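Local coordinates for protein type I site-specific restriction-modification system, R (Restriction) subunit (Vibrio vulnificus, PDB 3H1T) that is the N-terminal fragment of an R subunit that probably couples ATP hydrolysis to DNA translocation and cleavage in a type I restriction enzyme, at residues F118-E129 against R142-L153. Residues are numbered along the deposited sequence; the frame is centred on the assembly and turned at random.
Sequences FAYSTNGHEILE and RFPTPDELFKRL
Glu129 OE2 is gripped from two sides of the contact: Tyr120 OH donates to it at 2.7 Å on the lone pair turned away from OE1, and Arg152 NH1 forms a salt bridge with it at 3.0 Å from above the carboxylate plane. The pair lies where the beta-hairpin of strands 118-122 and 127-131, part of the six-stranded mixed sheet of the N-terminal domain, probably the endonuclease domain as in other HsdR subunits, is covered by helix 146-157 and the loop leading into it. Carboxylate and guanidinium stand almost perpendicular, at 88°, so they do not form a flat two-pronged pair; NH1 reaches OE1 as well, but weakly, and also pairs with Asp131 farther along the strand. Two acids around one arginine would be expected to stabilise its positive charge.

Leu149 CD2 lies over the centre of one guanidinium face and also over a face of the Phe118 ring, 4.0 Å from its centroid, in a CH-pi contact. With CG beside its own backbone N (chi1 -56°), Phe118 extends under the helix, where its CZ meets Arg152 CB at 3.7 Å. Towards the hairpin turn, the edge of Phe143 points at the face of Tyr120 in a T-shaped pair, centroids 5.8 Å apart and planes at 73°. Ile127 CD1 covers a face of Phe143, off centre toward the rim, while Thr122 CG2 lies at that ring's edge. Between the aromatic pair and the salt bridge, Pro144 CG packs 3.4 Å from Tyr120 OH and 3.5 Å from Glu129 OE2.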
loop_
_atom_site.group_PDB
_atom_site.type_symbol
_atom_site.label_atom_id
_atom_site.label_comp_id
_atom_site.label_asym_id
_atom_site.label_seq_id
_atom_site.Cartn_x
_atom_site.Cartn_y
_atom_site.Cartn_z
ATOM N N PHE A 118 -19.882 13.995 -0.306
ATOM C CA PHE A 118 -20.838 14.721 -1.134
ATOM C C PHE A 118 -20.644 14.434 -2.619
ATOM O O PHE A 118 -19.539 14.529 -3.144
ATOM C CB PHE A 118 -20.730 16.224 -0.849
ATOM C CG PHE A 118 -20.919 16.564 0.600
ATOM C CD1 PHE A 118 -22.175 16.452 1.200
ATOM C CD2 PHE A 118 -19.817 16.873 1.400
ATOM C CE1 PHE A 118 -22.332 16.625 2.581
ATOM C CE2 PHE A 118 -19.956 17.054 2.779
ATOM C CZ PHE A 118 -21.217 16.925 3.374
ATOM N N ALA A 119 -21.720 14.076 -3.302
ATOM C CA ALA A 119 -21.616 13.773 -4.719
ATOM C C ALA A 119 -22.675 14.498 -5.533
ATOM O O ALA A 119 -23.824 14.594 -5.109
ATOM C CB ALA A 119 -21.733 12.256 -4.933
ATOM N N TYR A 120 -22.296 14.999 -6.706
ATOM C CA TYR A 120 -23.221 15.736 -7.558
ATOM C C TYR A 120 -23.246 15.281 -8.999
ATOM O O TYR A 120 -22.237 14.932 -9.580
ATOM C CB TYR A 120 -22.872 17.220 -7.534
ATOM C CG TYR A 120 -22.879 17.781 -6.145
ATOM C CD1 TYR A 120 -24.068 18.227 -5.566
ATOM C CD2 TYR A 120 -21.721 17.771 -5.372
ATOM C CE1 TYR A 120 -24.104 18.646 -4.242
ATOM C CE2 TYR A 120 -21.738 18.180 -4.043
ATOM C CZ TYR A 120 -22.932 18.610 -3.481
ATOM O OH TYR A 120 -22.946 18.961 -2.161
ATOM N N SER A 121 -24.427 15.287 -9.578
ATOM C CA SER A 121 -24.584 14.955 -10.964
ATOM C C SER A 121 -25.281 16.189 -11.516
ATOM O O SER A 121 -26.230 16.687 -10.912
ATOM C CB SER A 121 -25.440 13.702 -11.111
ATOM O OG SER A 121 -25.586 13.399 -12.471
ATOM N N THR A 122 -24.817 16.698 -12.651
ATOM C CA THR A 122 -25.424 17.881 -13.216
ATOM C C THR A 122 -25.373 17.871 -14.721
ATOM O O THR A 122 -24.486 17.259 -15.313
ATOM C CB THR A 122 -24.712 19.144 -12.731
ATOM O OG1 THR A 122 -25.263 20.290 -13.394
ATOM C CG2 THR A 122 -23.221 19.049 -13.035
ATOM N N ASN A 123 -26.338 18.553 -15.335
ATOM C CA ASN A 123 -26.406 18.671 -16.781
ATOM C C ASN A 123 -26.422 20.147 -17.132
ATOM O O ASN A 123 -26.883 20.533 -18.207
ATOM C CB ASN A 123 -27.660 17.966 -17.330
ATOM C CG ASN A 123 -28.967 18.517 -16.749
ATOM O OD1 ASN A 123 -28.975 19.352 -15.848
ATOM N ND2 ASN A 123 -30.083 18.027 -17.274
ATOM N N GLY A 124 -25.901 20.968 -16.227
ATOM C CA GLY A 124 -25.889 22.397 -16.468
ATOM C C GLY A 124 -27.062 23.113 -15.818
ATOM O O GLY A 124 -26.877 23.910 -14.891
ATOM N N HIS A 125 -28.282 22.832 -16.271
ATOM C CA HIS A 125 -29.423 23.500 -15.666
ATOM C C HIS A 125 -29.910 22.823 -14.406
ATOM O O HIS A 125 -30.444 23.484 -13.530
ATOM C CB HIS A 125 -30.581 23.691 -16.660
ATOM C CG HIS A 125 -30.960 22.462 -17.421
ATOM N ND1 HIS A 125 -30.234 22.005 -18.501
ATOM C CD2 HIS A 125 -32.042 21.649 -17.319
ATOM C CE1 HIS A 125 -30.857 20.967 -19.036
ATOM N NE2 HIS A 125 -31.956 20.732 -18.340
ATOM N N GLU A 126 -29.701 21.520 -14.289
ATOM C CA GLU A 126 -30.140 20.814 -13.088
ATOM C C GLU A 126 -28.970 20.287 -12.271
ATOM O O GLU A 126 -27.892 20.031 -12.798
ATOM C CB GLU A 126 -31.065 19.653 -13.449
ATOM C CG GLU A 126 -32.448 20.057 -13.861
ATOM C CD GLU A 126 -33.152 18.955 -14.616
ATOM O OE1 GLU A 126 -32.606 18.499 -15.644
ATOM O OE2 GLU A 126 -34.253 18.551 -14.188
ATOM N N ILE A 127 -29.202 20.120 -10.973
ATOM C CA ILE A 127 -28.180 19.624 -10.069
ATOM C C ILE A 127 -28.778 18.574 -9.150
ATOM O O ILE A 127 -29.761 18.830 -8.469
ATOM C CB ILE A 127 -27.608 20.774 -9.226
ATOM C CG1 ILE A 127 -26.987 21.824 -10.157
ATOM C CG2 ILE A 127 -26.574 20.241 -8.257
ATOM C CD1 ILE A 127 -26.671 23.155 -9.489
ATOM N N LEU A 128 -28.195 17.387 -9.145
ATOM C CA LEU A 128 -28.676 16.299 -8.304
ATOM C C LEU A 128 -27.612 15.988 -7.253
ATOM O O LEU A 128 -26.468 15.718 -7.594
ATOM C CB LEU A 128 -28.920 15.048 -9.151
ATOM C CG LEU A 128 -30.197 14.224 -8.956
ATOM C CD1 LEU A 128 -29.851 12.812 -9.374
ATOM C CD2 LEU A 128 -30.692 14.262 -7.511
ATOM N N GLU A 129 -27.986 16.011 -5.979
ATOM C CA GLU A 129 -27.034 15.755 -4.908
ATOM C C GLU A 129 -27.304 14.477 -4.110
ATOM O O GLU A 129 -28.449 14.159 -3.805
ATOM C CB GLU A 129 -27.021 16.933 -3.927
ATOM C CG GLU A 129 -26.142 16.731 -2.693
ATOM C CD GLU A 129 -26.380 17.753 -1.582
ATOM O OE1 GLU A 129 -27.419 17.664 -0.896
ATOM O OE2 GLU A 129 -25.524 18.640 -1.393
ATOM N N ARG A 142 -29.053 25.122 -6.635
ATOM C CA ARG A 142 -27.684 25.569 -6.822
ATOM C C ARG A 142 -26.719 24.710 -6.001
ATOM O O ARG A 142 -27.135 23.944 -5.138
ATOM C CB ARG A 142 -27.565 27.045 -6.409
ATOM C CG ARG A 142 -28.117 27.352 -5.018
ATOM C CD ARG A 142 -27.348 28.475 -4.350
ATOM N NE ARG A 142 -26.450 27.989 -3.306
ATOM C CZ ARG A 142 -26.704 28.066 -2.004
ATOM N NH1 ARG A 142 -27.829 28.616 -1.583
ATOM N NH2 ARG A 142 -25.836 27.586 -1.122
ATOM N N PHE A 143 -25.429 24.834 -6.292
ATOM C CA PHE A 143 -24.399 24.099 -5.567
ATOM C C PHE A 143 -24.196 24.634 -4.161
ATOM O O PHE A 143 -24.262 25.828 -3.931
ATOM C CB PHE A 143 -23.063 24.193 -6.303
ATOM C CG PHE A 143 -22.976 23.351 -7.529
ATOM C CD1 PHE A 143 -22.849 21.963 -7.426
ATOM C CD2 PHE A 143 -23.045 23.936 -8.793
ATOM C CE1 PHE A 143 -22.808 21.165 -8.559
ATOM C CE2 PHE A 143 -23.005 23.147 -9.938
ATOM C CZ PHE A 143 -22.892 21.750 -9.821
ATOM N N PRO A 144 -23.948 23.743 -3.191
ATOM C CA PRO A 144 -23.717 24.197 -1.822
ATOM C C PRO A 144 -22.395 24.978 -1.834
ATOM O O PRO A 144 -21.568 24.825 -2.748
ATOM C CB PRO A 144 -23.583 22.884 -1.048
ATOM C CG PRO A 144 -24.523 21.980 -1.787
ATOM C CD PRO A 144 -24.076 22.273 -3.211
ATOM N N THR A 145 -22.175 25.792 -0.809
ATOM C CA THR A 145 -20.950 26.557 -0.735
ATOM C C THR A 145 -19.932 25.753 0.066
ATOM O O THR A 145 -20.296 24.843 0.815
ATOM C CB THR A 145 -21.185 27.910 -0.048
ATOM O OG1 THR A 145 -21.582 27.693 1.314
ATOM C CG2 THR A 145 -22.280 28.680 -0.745
ATOM N N PRO A 146 -18.631 26.067 -0.096
ATOM C CA PRO A 146 -17.604 25.343 0.658
ATOM C C PRO A 146 -17.926 25.290 2.148
ATOM O O PRO A 146 -17.780 24.257 2.796
ATOM C CB PRO A 146 -16.341 26.150 0.372
ATOM C CG PRO A 146 -16.538 26.553 -1.057
ATOM C CD PRO A 146 -18.002 26.998 -1.057
ATOM N N ASP A 147 -18.362 26.419 2.680
ATOM C CA ASP A 147 -18.696 26.540 4.093
ATOM C C ASP A 147 -19.873 25.655 4.491
ATOM O O ASP A 147 -19.833 24.998 5.534
ATOM C CB ASP A 147 -18.983 28.008 4.420
ATOM C CG ASP A 147 -19.108 28.266 5.906
ATOM O OD1 ASP A 147 -20.153 27.910 6.496
ATOM O OD2 ASP A 147 -18.151 28.835 6.472
ATOM N N GLU A 148 -20.918 25.632 3.664
ATOM C CA GLU A 148 -22.094 24.812 3.950
ATOM C C GLU A 148 -21.711 23.330 4.043
ATOM O O GLU A 148 -22.093 22.645 4.995
ATOM C CB GLU A 148 -23.170 24.996 2.869
ATOM C CG GLU A 148 -23.731 26.410 2.754
ATOM C CD GLU A 148 -24.815 26.532 1.692
ATOM O OE1 GLU A 148 -24.755 25.789 0.692
ATOM O OE2 GLU A 148 -25.716 27.384 1.840
ATOM N N LEU A 149 -20.957 22.829 3.062
ATOM C CA LEU A 149 -20.547 21.428 3.083
ATOM C C LEU A 149 -19.636 21.069 4.255
ATOM O O LEU A 149 -19.807 20.021 4.876
ATOM C CB LEU A 149 -19.844 21.034 1.781
ATOM C CG LEU A 149 -20.667 20.996 0.482
ATOM C CD1 LEU A 149 -19.919 20.128 -0.519
ATOM C CD2 LEU A 149 -22.063 20.422 0.732
ATOM N N PHE A 150 -18.662 21.928 4.548
ATOM C CA PHE A 150 -17.725 21.688 5.641
ATOM C C PHE A 150 -18.463 21.701 6.980
ATOM O O PHE A 150 -18.083 21.000 7.913
ATOM C CB PHE A 150 -16.630 22.754 5.628
ATOM C CG PHE A 150 -15.523 22.509 6.619
ATOM C CD1 PHE A 150 -14.728 21.374 6.521
ATOM C CD2 PHE A 150 -15.252 23.427 7.632
ATOM C CE1 PHE A 150 -13.673 21.150 7.411
ATOM C CE2 PHE A 150 -14.199 23.219 8.530
ATOM C CZ PHE A 150 -13.406 22.074 8.418
ATOM N N LYS A 151 -19.518 22.505 7.076
ATOM C CA LYS A 151 -20.303 22.559 8.310
ATOM C C LYS A 151 -21.090 21.254 8.426
ATOM O O LYS A 151 -21.345 20.773 9.527
ATOM C CB LYS A 151 -21.283 23.739 8.289
ATOM C CG LYS A 151 -20.655 25.123 8.384
ATOM C CD LYS A 151 -20.736 25.703 9.802
ATOM C CE LYS A 151 -21.207 27.162 9.808
ATOM N NZ LYS A 151 -20.292 28.072 9.059
ATOM N N ARG A 152 -21.498 20.705 7.281
ATOM C CA ARG A 152 -22.234 19.439 7.252
ATOM C C ARG A 152 -21.267 18.308 7.594
ATOM O O ARG A 152 -21.603 17.384 8.326
ATOM C CB ARG A 152 -22.807 19.139 5.859
ATOM C CG ARG A 152 -23.998 19.953 5.394
ATOM C CD ARG A 152 -24.571 19.296 4.141
ATOM N NE ARG A 152 -25.202 20.227 3.206
ATOM C CZ ARG A 152 -25.691 19.885 2.016
ATOM N NH1 ARG A 152 -25.632 18.630 1.598
ATOM N NH2 ARG A 152 -26.250 20.803 1.238
ATOM N N LEU A 153 -20.064 18.390 7.042
ATOM C CA LEU A 153 -19.039 17.386 7.251
ATOM C C LEU A 153 -18.625 17.299 8.717
ATOM O O LEU A 153 -18.573 16.206 9.279
ATOM C CB LEU A 153 -17.831 17.698 6.349
ATOM C CG LEU A 153 -16.806 16.609 6.010
ATOM C CD1 LEU A 153 -15.662 16.615 7.010
ATOM C CD2 LEU A 153 -17.518 15.263 5.994
#